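Malate dehydrogenase (Porphyromonas gingivalis, PDB 3FI9) probably catalyses the NAD-dependent interconversion of malate and oxaloacetate. Local coordinates at residues Y5-L11 against R32-C38; K78-S82 against I248-M252; D154-Q159 against V173-T178. One frame throughout, in Å; residues are numbered along the deposited sequence.

Interaction 1: residues Y5-L11 against R32-C38; sequences YLTEEKL and RLTPNLC
The approach to a parallel strand pair forms this contact, at the start of the first beta-alpha-beta unit of the nucleotide-binding domain: residues 5-11 lead into strand 10-14, and residues 32-38 from helix 19-30 into strand 37-40. Both run the same way, CA to CA 4.8 Å at Tyr5-Arg32 and 5.2 Å at Thr7-Thr34, then, one residue out of step, 4.9 Å at Lys10-Asn36 and 5.1 Å at Leu11-Leu37. Arg32, at positive phi (49/54), closes the helix in a Schellman motif. Arg32 O accepts from Leu6 N (2.9 Å), and Leu33 O from Thr7 N (2.9 Å). Where the step changes, side chains take over. Thr34 OG1 donates to Glu9 O (2.7 Å) while accepting from Asn36 N (2.9 Å) in an ST turn, and Asn36 ND2 donates to Glu8 O (2.8 Å). The ladder follows, Leu11 N to Asn36 O at 3.0 Å and Cys38 N to Leu11 O at 2.7 Å. The Tyr5 ring (chi1 m) lies between Pro35 CD, 4.0 Å from its centroid, and on the opposite face Arg32 CB (4.2 Å) and an off-centre cation-pi guanidinium (CZ 4.1 Å); Arg32 NE donates to Leu3 O, and Tyr5 OH bonds Glu60 O. Leu11 CG meets Leu37 CD1 at 3.8 Å on the face covered by helix 19-30. Adjacent parallel strands joined by a helical crossover characterise the Rossmann fold.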
loop_
_atom_site.group_PDB
_atom_site.type_symbol
_atom_site.label_atom_id
_atom_site.label_comp_id
_atom_site.label_asym_id
_atom_site.label_seq_id
_atom_site.Cartn_x
_atom_site.Cartn_y
_atom_site.Cartn_z
ATOM N N TYR A 5 -11.578 -13.835 6.051
ATOM C CA TYR A 5 -11.625 -13.426 4.639
ATOM C C TYR A 5 -13.062 -13.246 4.225
ATOM O O TYR A 5 -13.956 -13.996 4.673
ATOM C CB TYR A 5 -10.966 -14.498 3.768
ATOM C CG TYR A 5 -9.461 -14.423 3.759
ATOM C CD1 TYR A 5 -8.803 -13.543 2.880
ATOM C CD2 TYR A 5 -8.692 -15.206 4.613
ATOM C CE1 TYR A 5 -7.419 -13.448 2.857
ATOM C CE2 TYR A 5 -7.284 -15.124 4.606
ATOM C CZ TYR A 5 -6.654 -14.236 3.722
ATOM O OH TYR A 5 -5.278 -14.118 3.680
ATOM N N LEU A 6 -13.304 -12.286 3.340
ATOM C CA LEU A 6 -14.698 -11.970 2.954
ATOM C C LEU A 6 -15.304 -13.082 2.105
ATOM O O LEU A 6 -16.502 -13.346 2.165
ATOM C CB LEU A 6 -14.720 -10.661 2.157
ATOM C CG LEU A 6 -16.030 -10.013 1.714
ATOM C CD1 LEU A 6 -16.948 -9.745 2.900
ATOM C CD2 LEU A 6 -15.628 -8.663 0.981
ATOM N N THR A 7 -14.497 -13.711 1.279
ATOM C CA THR A 7 -14.995 -14.778 0.467
ATOM C C THR A 7 -13.837 -15.725 0.171
ATOM O O THR A 7 -12.685 -15.377 0.437
ATOM C CB THR A 7 -15.642 -14.215 -0.845
ATOM O OG1 THR A 7 -16.161 -15.286 -1.621
ATOM C CG2 THR A 7 -14.614 -13.467 -1.714
ATOM N N GLU A 8 -14.123 -16.915 -0.354
ATOM C CA GLU A 8 -13.062 -17.778 -0.887
ATOM C C GLU A 8 -12.937 -17.661 -2.417
ATOM O O GLU A 8 -12.037 -18.233 -3.037
ATOM C CB GLU A 8 -13.331 -19.260 -0.505
ATOM C CG GLU A 8 -13.483 -19.508 0.987
ATOM C CD GLU A 8 -12.195 -19.284 1.747
ATOM O OE1 GLU A 8 -11.211 -19.962 1.424
ATOM O OE2 GLU A 8 -12.182 -18.458 2.683
ATOM N N GLU A 9 -13.851 -16.938 -3.055
ATOM C CA GLU A 9 -13.800 -16.842 -4.518
ATOM C C GLU A 9 -12.554 -16.086 -5.018
ATOM O O GLU A 9 -12.021 -15.253 -4.311
ATOM C CB GLU A 9 -15.126 -16.277 -5.060
ATOM C CG GLU A 9 -16.263 -17.223 -4.608
ATOM C CD GLU A 9 -17.569 -17.074 -5.334
ATOM O OE1 GLU A 9 -18.049 -18.089 -5.907
ATOM O OE2 GLU A 9 -18.145 -15.979 -5.296
ATOM N N LYS A 10 -12.113 -16.397 -6.231
ATOM C CA LYS A 10 -10.854 -15.867 -6.779
ATOM C C LYS A 10 -11.034 -14.424 -7.256
ATOM O O LYS A 10 -12.028 -14.081 -7.935
ATOM C CB LYS A 10 -10.330 -16.798 -7.869
ATOM C CG LYS A 10 -9.204 -16.270 -8.751
ATOM C CD LYS A 10 -8.586 -17.427 -9.563
ATOM C CE LYS A 10 -7.600 -16.907 -10.592
ATOM N NZ LYS A 10 -7.041 -17.981 -11.436
ATOM N N LEU A 11 -10.095 -13.591 -6.806
ATOM C CA LEU A 11 -9.931 -12.236 -7.265
ATOM C C LEU A 11 -8.657 -12.163 -8.108
ATOM O O LEU A 11 -7.526 -12.502 -7.667
ATOM C CB LEU A 11 -9.873 -11.249 -6.067
ATOM C CG LEU A 11 -9.299 -9.829 -6.332
ATOM C CD1 LEU A 11 -10.080 -9.093 -7.449
ATOM C CD2 LEU A 11 -9.301 -8.955 -5.022
ATOM N N ARG A 32 -8.138 -8.544 3.379
ATOM C CA ARG A 32 -8.565 -9.935 3.481
ATOM C C ARG A 32 -9.835 -10.184 2.690
ATOM O O ARG A 32 -10.818 -10.713 3.218
ATOM C CB ARG A 32 -8.696 -10.364 4.971
ATOM C CG ARG A 32 -7.307 -10.334 5.650
ATOM C CD ARG A 32 -7.395 -10.578 7.193
ATOM N NE ARG A 32 -7.716 -11.976 7.508
ATOM C CZ ARG A 32 -6.855 -12.980 7.409
ATOM N NH1 ARG A 32 -5.629 -12.751 6.974
ATOM N NH2 ARG A 32 -7.210 -14.213 7.758
ATOM N N LEU A 33 -9.800 -9.809 1.405
ATOM C CA LEU A 33 -10.976 -9.988 0.553
ATOM C C LEU A 33 -11.139 -11.474 0.249
ATOM O O LEU A 33 -12.239 -12.024 0.417
ATOM C CB LEU A 33 -10.850 -9.190 -0.741
ATOM C CG LEU A 33 -10.603 -7.688 -0.503
ATOM C CD1 LEU A 33 -10.475 -6.914 -1.868
ATOM C CD2 LEU A 33 -11.727 -7.117 0.371
ATOM N N THR A 34 -10.055 -12.100 -0.189
ATOM C CA THR A 34 -10.028 -13.558 -0.464
ATOM C C THR A 34 -8.591 -14.067 -0.314
ATOM O O THR A 34 -7.623 -13.387 -0.719
ATOM C CB THR A 34 -10.502 -13.849 -1.917
ATOM O OG1 THR A 34 -10.303 -15.226 -2.267
ATOM C CG2 THR A 34 -9.740 -13.017 -2.892
ATOM N N PRO A 35 -8.433 -15.316 0.129
ATOM C CA PRO A 35 -7.099 -15.902 0.111
ATOM C C PRO A 35 -6.633 -16.206 -1.319
ATOM O O PRO A 35 -5.419 -16.283 -1.597
ATOM C CB PRO A 35 -7.260 -17.206 0.924
ATOM C CG PRO A 35 -8.788 -17.437 1.049
ATOM C CD PRO A 35 -9.515 -16.237 0.584
ATOM N N ASN A 36 -7.590 -16.339 -2.238
ATOM C CA ASN A 36 -7.252 -16.727 -3.600
ATOM C C ASN A 36 -7.082 -15.482 -4.457
ATOM O O ASN A 36 -7.960 -15.075 -5.218
ATOM C CB ASN A 36 -8.304 -17.706 -4.109
ATOM C CG ASN A 36 -8.312 -18.974 -3.245
ATOM O OD1 ASN A 36 -7.276 -19.631 -3.127
ATOM N ND2 ASN A 36 -9.431 -19.259 -2.569
ATOM N N LEU A 37 -5.945 -14.846 -4.259
ATOM C CA LEU A 37 -5.637 -13.602 -4.960
ATOM C C LEU A 37 -4.667 -13.936 -6.073
ATOM O O LEU A 37 -3.602 -14.503 -5.837
ATOM C CB LEU A 37 -5.003 -12.626 -3.959
ATOM C CG LEU A 37 -4.557 -11.288 -4.528
ATOM C CD1 LEU A 37 -5.785 -10.554 -4.944
ATOM C CD2 LEU A 37 -3.705 -10.475 -3.476
ATOM N N CYS A 38 -5.045 -13.611 -7.309
ATOM C CA CYS A 38 -4.248 -13.975 -8.469
ATOM C C CYS A 38 -3.770 -12.739 -9.220
ATOM O O CYS A 38 -4.575 -11.838 -9.528
ATOM C CB CYS A 38 -5.066 -14.904 -9.376
ATOM S SG CYS A 38 -4.281 -15.311 -10.933
HETATM O O HOH W 1 -9.793 -21.281 -0.782
#

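Interaction 2: residues K78-S82 against I248-M252; sequences KYIVS and IRAAM
Residues 78-82 form an extended strand, with phi/psi near -130/135 from Tyr79 to Val81, while residues 248-251 are the last turn of helix 238-251, which Met252 (-90/5) leaves. At the helix end Met252 N makes two weak bonds, to Ile248 O (2.9 Å) and Arg249 O (3.1 Å). The closest CA atoms are those of Tyr79 and Ile248, 7.3 Å apart, a spacing bridged by side chains. Strand alternation selects them: the CA-to-CB bonds of Tyr79 and Val81 point toward the helix, whereas that of Ile80 points away, its side chain meeting Ile112 of helix 94-115. This is the layered packing of a Rossmann-type domain, a parallel sheet with helices on both faces, except that here the covering helix comes from the part of the chain assigned to the C-terminal domain, so the contact joins the two domains. Ile248 (chi1 t, chi2 p) sits against both inward residues, its CG1 3.9 Å from Tyr79 CB and its CB 3.8 Å from Val81 CG2; its CD1 lies at the edge of the Tyr79 ring. One face of that ring, set by chi1 m and chi2 -88°, carries Met252. With chi angles m, t and p, Met252 places CG 3.4 Å from the ring centroid, only 9° off the normal, in a CH-pi contact, and SD 4.4 Å from it, 21° off the normal, in a Met-aromatic contact. The ring atom Tyr79 CE1 also comes to 3.6 Å from Ala251 O.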
loop_
_atom_site.group_PDB
_atom_site.type_symbol
_atom_site.label_atom_id
_atom_site.label_comp_id
_atom_site.label_asym_id
_atom_site.label_seq_id
_atom_site.Cartn_x
_atom_site.Cartn_y
_atom_site.Cartn_z
ATOM N N LYS A 78 -13.870 -14.848 -10.121
ATOM C CA LYS A 78 -15.187 -14.275 -9.922
ATOM C C LYS A 78 -15.198 -12.749 -9.795
ATOM O O LYS A 78 -16.252 -12.129 -9.904
ATOM C CB LYS A 78 -15.824 -14.818 -8.661
ATOM C CG LYS A 78 -16.200 -16.343 -8.763
ATOM C CD LYS A 78 -16.995 -16.660 -10.032
ATOM C CE LYS A 78 -17.702 -18.019 -9.885
ATOM N NZ LYS A 78 -16.742 -19.070 -10.203
ATOM N N TYR A 79 -14.050 -12.183 -9.478
ATOM C CA TYR A 79 -13.873 -10.708 -9.421
ATOM C C TYR A 79 -12.619 -10.378 -10.153
ATOM O O TYR A 79 -11.629 -11.105 -10.074
ATOM C CB TYR A 79 -13.791 -10.208 -7.974
ATOM C CG TYR A 79 -15.010 -10.630 -7.221
ATOM C CD1 TYR A 79 -16.145 -9.844 -7.208
ATOM C CD2 TYR A 79 -15.069 -11.897 -6.595
ATOM C CE1 TYR A 79 -17.320 -10.265 -6.515
ATOM C CE2 TYR A 79 -16.204 -12.310 -5.947
ATOM C CZ TYR A 79 -17.316 -11.488 -5.890
ATOM O OH TYR A 79 -18.452 -11.913 -5.243
ATOM N N ILE A 80 -12.658 -9.271 -10.901
ATOM C CA ILE A 80 -11.519 -8.855 -11.665
ATOM C C ILE A 80 -11.368 -7.361 -11.528
ATOM O O ILE A 80 -12.352 -6.623 -11.655
ATOM C CB ILE A 80 -11.713 -9.121 -13.188
ATOM C CG1 ILE A 80 -11.836 -10.634 -13.461
ATOM C CG2 ILE A 80 -10.514 -8.537 -13.963
ATOM C CD1 ILE A 80 -12.232 -10.956 -14.917
ATOM N N VAL A 81 -10.145 -6.909 -11.304
ATOM C CA VAL A 81 -9.858 -5.480 -11.341
ATOM C C VAL A 81 -8.718 -5.280 -12.297
ATOM O O VAL A 81 -7.660 -5.829 -12.085
ATOM C CB VAL A 81 -9.422 -4.957 -9.950
ATOM C CG1 VAL A 81 -8.943 -3.457 -10.025
ATOM C CG2 VAL A 81 -10.560 -5.150 -8.962
ATOM N N SER A 82 -8.908 -4.461 -13.329
ATOM C CA SER A 82 -7.801 -4.207 -14.286
ATOM C C SER A 82 -7.253 -2.810 -14.371
ATOM O O SER A 82 -8.011 -1.864 -14.641
ATOM C CB SER A 82 -8.183 -4.607 -15.718
ATOM O OG SER A 82 -7.100 -4.302 -16.604
ATOM N N ILE A 248 -14.048 -3.079 -5.329
ATOM C CA ILE A 248 -14.230 -4.540 -5.469
ATOM C C ILE A 248 -14.616 -5.180 -4.099
ATOM O O ILE A 248 -15.415 -6.123 -4.014
ATOM C CB ILE A 248 -12.998 -5.243 -6.111
ATOM C CG1 ILE A 248 -13.456 -6.526 -6.819
ATOM C CG2 ILE A 248 -11.843 -5.513 -5.068
ATOM C CD1 ILE A 248 -14.336 -6.269 -8.056
ATOM N N ARG A 249 -14.087 -4.644 -3.015
ATOM C CA ARG A 249 -14.580 -5.086 -1.707
ATOM C C ARG A 249 -16.114 -4.960 -1.560
ATOM O O ARG A 249 -16.768 -5.874 -1.058
ATOM C CB ARG A 249 -13.888 -4.375 -0.564
ATOM C CG ARG A 249 -14.532 -4.726 0.790
ATOM C CD ARG A 249 -13.662 -4.242 1.911
ATOM N NE ARG A 249 -13.672 -2.789 2.020
ATOM C CZ ARG A 249 -12.941 -2.120 2.920
ATOM N NH1 ARG A 249 -12.191 -2.786 3.799
ATOM N NH2 ARG A 249 -12.989 -0.799 2.981
ATOM N N ALA A 250 -16.689 -3.840 -1.999
ATOM C CA ALA A 250 -18.141 -3.641 -1.949
ATOM C C ALA A 250 -18.865 -4.659 -2.814
ATOM O O ALA A 250 -19.877 -5.219 -2.416
ATOM C CB ALA A 250 -18.489 -2.198 -2.417
ATOM N N ALA A 251 -18.355 -4.879 -4.018
ATOM C CA ALA A 251 -18.954 -5.862 -4.925
ATOM C C ALA A 251 -18.884 -7.276 -4.362
ATOM O O ALA A 251 -19.656 -8.122 -4.778
ATOM C CB ALA A 251 -18.289 -5.831 -6.281
ATOM N N MET A 252 -17.922 -7.528 -3.475
ATOM C CA MET A 252 -17.729 -8.869 -2.915
ATOM C C MET A 252 -18.568 -9.052 -1.641
ATOM O O MET A 252 -18.451 -10.090 -0.971
ATOM C CB MET A 252 -16.229 -9.136 -2.644
ATOM C CG MET A 252 -15.312 -9.228 -3.893
ATOM S SD MET A 252 -13.441 -9.124 -3.770
ATOM C CE MET A 252 -13.021 -10.852 -3.303
#

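Interaction 3: residues D154-Q159 against V173-T178; sequences DSTRLQ and VTNTRT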
loop_
_atom_site.group_PDB
_atom_site.type_symbol
_atom_site.label_atom_id
_atom_site.label_comp_id
_atom_site.label_asym_id
_atom_site.label_seq_id
_atom_site.Cartn_x
_atom_site.Cartn_y
_atom_site.Cartn_z
ATOM N N ASP A 154 -12.213 12.271 -8.696
ATOM C CA ASP A 154 -12.590 13.683 -8.873
ATOM C C ASP A 154 -13.317 14.151 -7.593
ATOM O O ASP A 154 -13.123 15.284 -7.131
ATOM C CB ASP A 154 -13.493 13.891 -10.123
ATOM C CG ASP A 154 -12.679 14.026 -11.448
ATOM O OD1 ASP A 154 -11.435 14.109 -11.424
ATOM O OD2 ASP A 154 -13.296 14.037 -12.535
ATOM N N SER A 155 -14.127 13.262 -7.018
ATOM C CA SER A 155 -14.859 13.590 -5.799
ATOM C C SER A 155 -13.971 13.689 -4.531
ATOM O O SER A 155 -14.175 14.577 -3.695
ATOM C CB SER A 155 -16.021 12.613 -5.591
ATOM O OG SER A 155 -16.999 12.727 -6.630
ATOM N N THR A 156 -12.972 12.812 -4.393
ATOM C CA THR A 156 -12.078 12.854 -3.211
ATOM C C THR A 156 -11.129 14.030 -3.358
ATOM O O THR A 156 -10.773 14.682 -2.367
ATOM C CB THR A 156 -11.268 11.532 -3.021
ATOM O OG1 THR A 156 -10.390 11.308 -4.151
ATOM C CG2 THR A 156 -12.218 10.370 -2.888
ATOM N N ARG A 157 -10.773 14.350 -4.592
ATOM C CA ARG A 157 -9.897 15.494 -4.807
ATOM C C ARG A 157 -10.700 16.780 -4.518
ATOM O O ARG A 157 -10.219 17.696 -3.864
ATOM C CB ARG A 157 -9.354 15.476 -6.217
ATOM C CG ARG A 157 -8.297 14.388 -6.396
ATOM C CD ARG A 157 -7.809 14.316 -7.887
ATOM N NE ARG A 157 -6.816 13.256 -8.017
ATOM C CZ ARG A 157 -6.428 12.731 -9.182
ATOM N NH1 ARG A 157 -6.941 13.165 -10.318
ATOM N NH2 ARG A 157 -5.516 11.771 -9.213
ATOM N N LEU A 158 -11.943 16.826 -4.953
ATOM C CA LEU A 158 -12.757 17.999 -4.592
ATOM C C LEU A 158 -12.881 18.144 -3.071
ATOM O O LEU A 158 -12.783 19.247 -2.526
ATOM C CB LEU A 158 -14.120 17.963 -5.276
ATOM C CG LEU A 158 -15.099 19.107 -4.964
ATOM C CD1 LEU A 158 -14.576 20.415 -5.479
ATOM C CD2 LEU A 158 -16.453 18.830 -5.656
ATOM N N GLN A 159 -13.100 17.030 -2.388
ATOM C CA GLN A 159 -13.162 17.047 -0.926
ATOM C C GLN A 159 -11.875 17.582 -0.325
ATOM O O GLN A 159 -11.893 18.456 0.560
ATOM C CB GLN A 159 -13.484 15.653 -0.360
ATOM C CG GLN A 159 -13.682 15.646 1.179
ATOM C CD GLN A 159 -13.725 14.241 1.758
ATOM O OE1 GLN A 159 -12.836 13.430 1.471
ATOM N NE2 GLN A 159 -14.741 13.947 2.579
ATOM N N VAL A 173 -15.786 17.815 5.215
ATOM C CA VAL A 173 -16.432 18.237 3.959
ATOM C C VAL A 173 -17.198 16.984 3.466
ATOM O O VAL A 173 -16.589 15.996 3.079
ATOM C CB VAL A 173 -15.392 18.706 2.912
ATOM C CG1 VAL A 173 -16.084 19.152 1.617
ATOM C CG2 VAL A 173 -14.559 19.843 3.447
ATOM N N THR A 174 -18.516 17.015 3.481
ATOM C CA THR A 174 -19.235 15.780 3.303
ATOM C C THR A 174 -19.936 15.783 1.955
ATOM O O THR A 174 -20.284 16.841 1.448
ATOM C CB THR A 174 -20.217 15.569 4.477
ATOM O OG1 THR A 174 -21.065 16.723 4.597
ATOM C CG2 THR A 174 -19.403 15.414 5.780
ATOM N N ASN A 175 -20.090 14.599 1.351
ATOM C CA ASN A 175 -20.912 14.460 0.138
ATOM C C ASN A 175 -20.472 15.328 -1.045
ATOM O O ASN A 175 -21.324 15.892 -1.771
ATOM C CB ASN A 175 -22.383 14.755 0.445
ATOM C CG ASN A 175 -23.334 13.933 -0.417
ATOM O OD1 ASN A 175 -22.988 12.842 -0.841
ATOM N ND2 ASN A 175 -24.524 14.463 -0.695
ATOM N N THR A 176 -19.165 15.399 -1.287
ATOM C CA THR A 176 -18.657 16.128 -2.450
ATOM C C THR A 176 -18.838 15.186 -3.631
ATOM O O THR A 176 -18.497 13.989 -3.546
ATOM C CB THR A 176 -17.161 16.401 -2.332
ATOM O OG1 THR A 176 -16.557 15.280 -1.682
ATOM C CG2 THR A 176 -16.876 17.635 -1.512
ATOM N N ARG A 177 -19.364 15.708 -4.726
ATOM C CA ARG A 177 -19.746 14.855 -5.841
ATOM C C ARG A 177 -19.443 15.510 -7.171
ATOM O O ARG A 177 -19.801 16.660 -7.376
ATOM C CB ARG A 177 -21.253 14.523 -5.796
ATOM C CG ARG A 177 -21.629 13.609 -4.703
ATOM C CD ARG A 177 -20.983 12.266 -4.893
ATOM N NE ARG A 177 -21.518 11.319 -3.936
ATOM C CZ ARG A 177 -20.945 11.012 -2.777
ATOM N NH1 ARG A 177 -19.799 11.568 -2.417
ATOM N NH2 ARG A 177 -21.539 10.138 -1.969
ATOM N N THR A 178 -18.749 14.784 -8.057
ATOM C CA THR A 178 -18.737 15.134 -9.463
ATOM C C THR A 178 -19.351 13.942 -10.219
ATOM O O THR A 178 -19.094 12.783 -9.883
ATOM C CB THR A 178 -17.320 15.433 -10.033
ATOM O OG1 THR A 178 -16.605 14.204 -10.201
ATOM C CG2 THR A 178 -16.473 16.342 -9.091
HETATM O O HOH W 2 -15.744 13.268 -12.451
HETATM O O HOH W 3 -16.113 11.579 -8.799
#
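Three direct hydrogen bonds hold the first turns of helix 153-166 to residues 173-178. Gln159 NE2 donates to Val173 O (2.8 Å), while its OE1 accepts from Gln170. Ser155 O already takes the helical bond from Gln159 N (3.0 Å), and Thr176 OG1 adds a second at 3.2 Å. Ser155 OG accepts from Thr178 N (3.1 Å) where the backbones are closest, Ser155 CA and Arg177 CA being 5.0 Å apart. The helix and the strand-loop segment 173-178 both lie in the C-terminal domain. Asp154 beside His182, the predicted proton acceptor, is consistent with the Asp-His pair of the LDH/MDH superfamily, and Arg157 is predicted to bind substrate. Asp154 OD2 accepts from Gly183 N and from water 2 (2.6 Å), which accepts in turn from Thr178 OG1 (2.6 Å). Water 3 donates to Thr178 OG1 (3.0 Å) and bonds Ser155 OG (2.6 Å). Arg177 bonds Thr176 O through NH1 (3.0 Å) and pairs through NE with Glu278. Apolar filling comes from Leu158 CG, 4.2 Å from Thr176 CG2.

How the interactions relate
Interactions 1 and 2 adjoin, their centres 10 Å apart, because strands 10-14 and 77-82 are neighbours in the large sheet: Lys10 O probably accepts from both Lys78 N and Tyr79 N. Helix 238-251 and the residue after it tie them further, Leu33 packing on Arg249 and Thr7 on Met252. Interaction 3 stands apart, about 17 Å from interaction 1 and 13 Å from interaction 2 between nearest atoms. Along the chain, interaction 1 closes first; interaction 2 then spans 165 residues, within which interaction 3 is made. Here the two short-range contacts lie each within one domain, while the long-range one joins the nucleotide-binding domain to the C-terminal domain, which carries the predicted catalytic histidine.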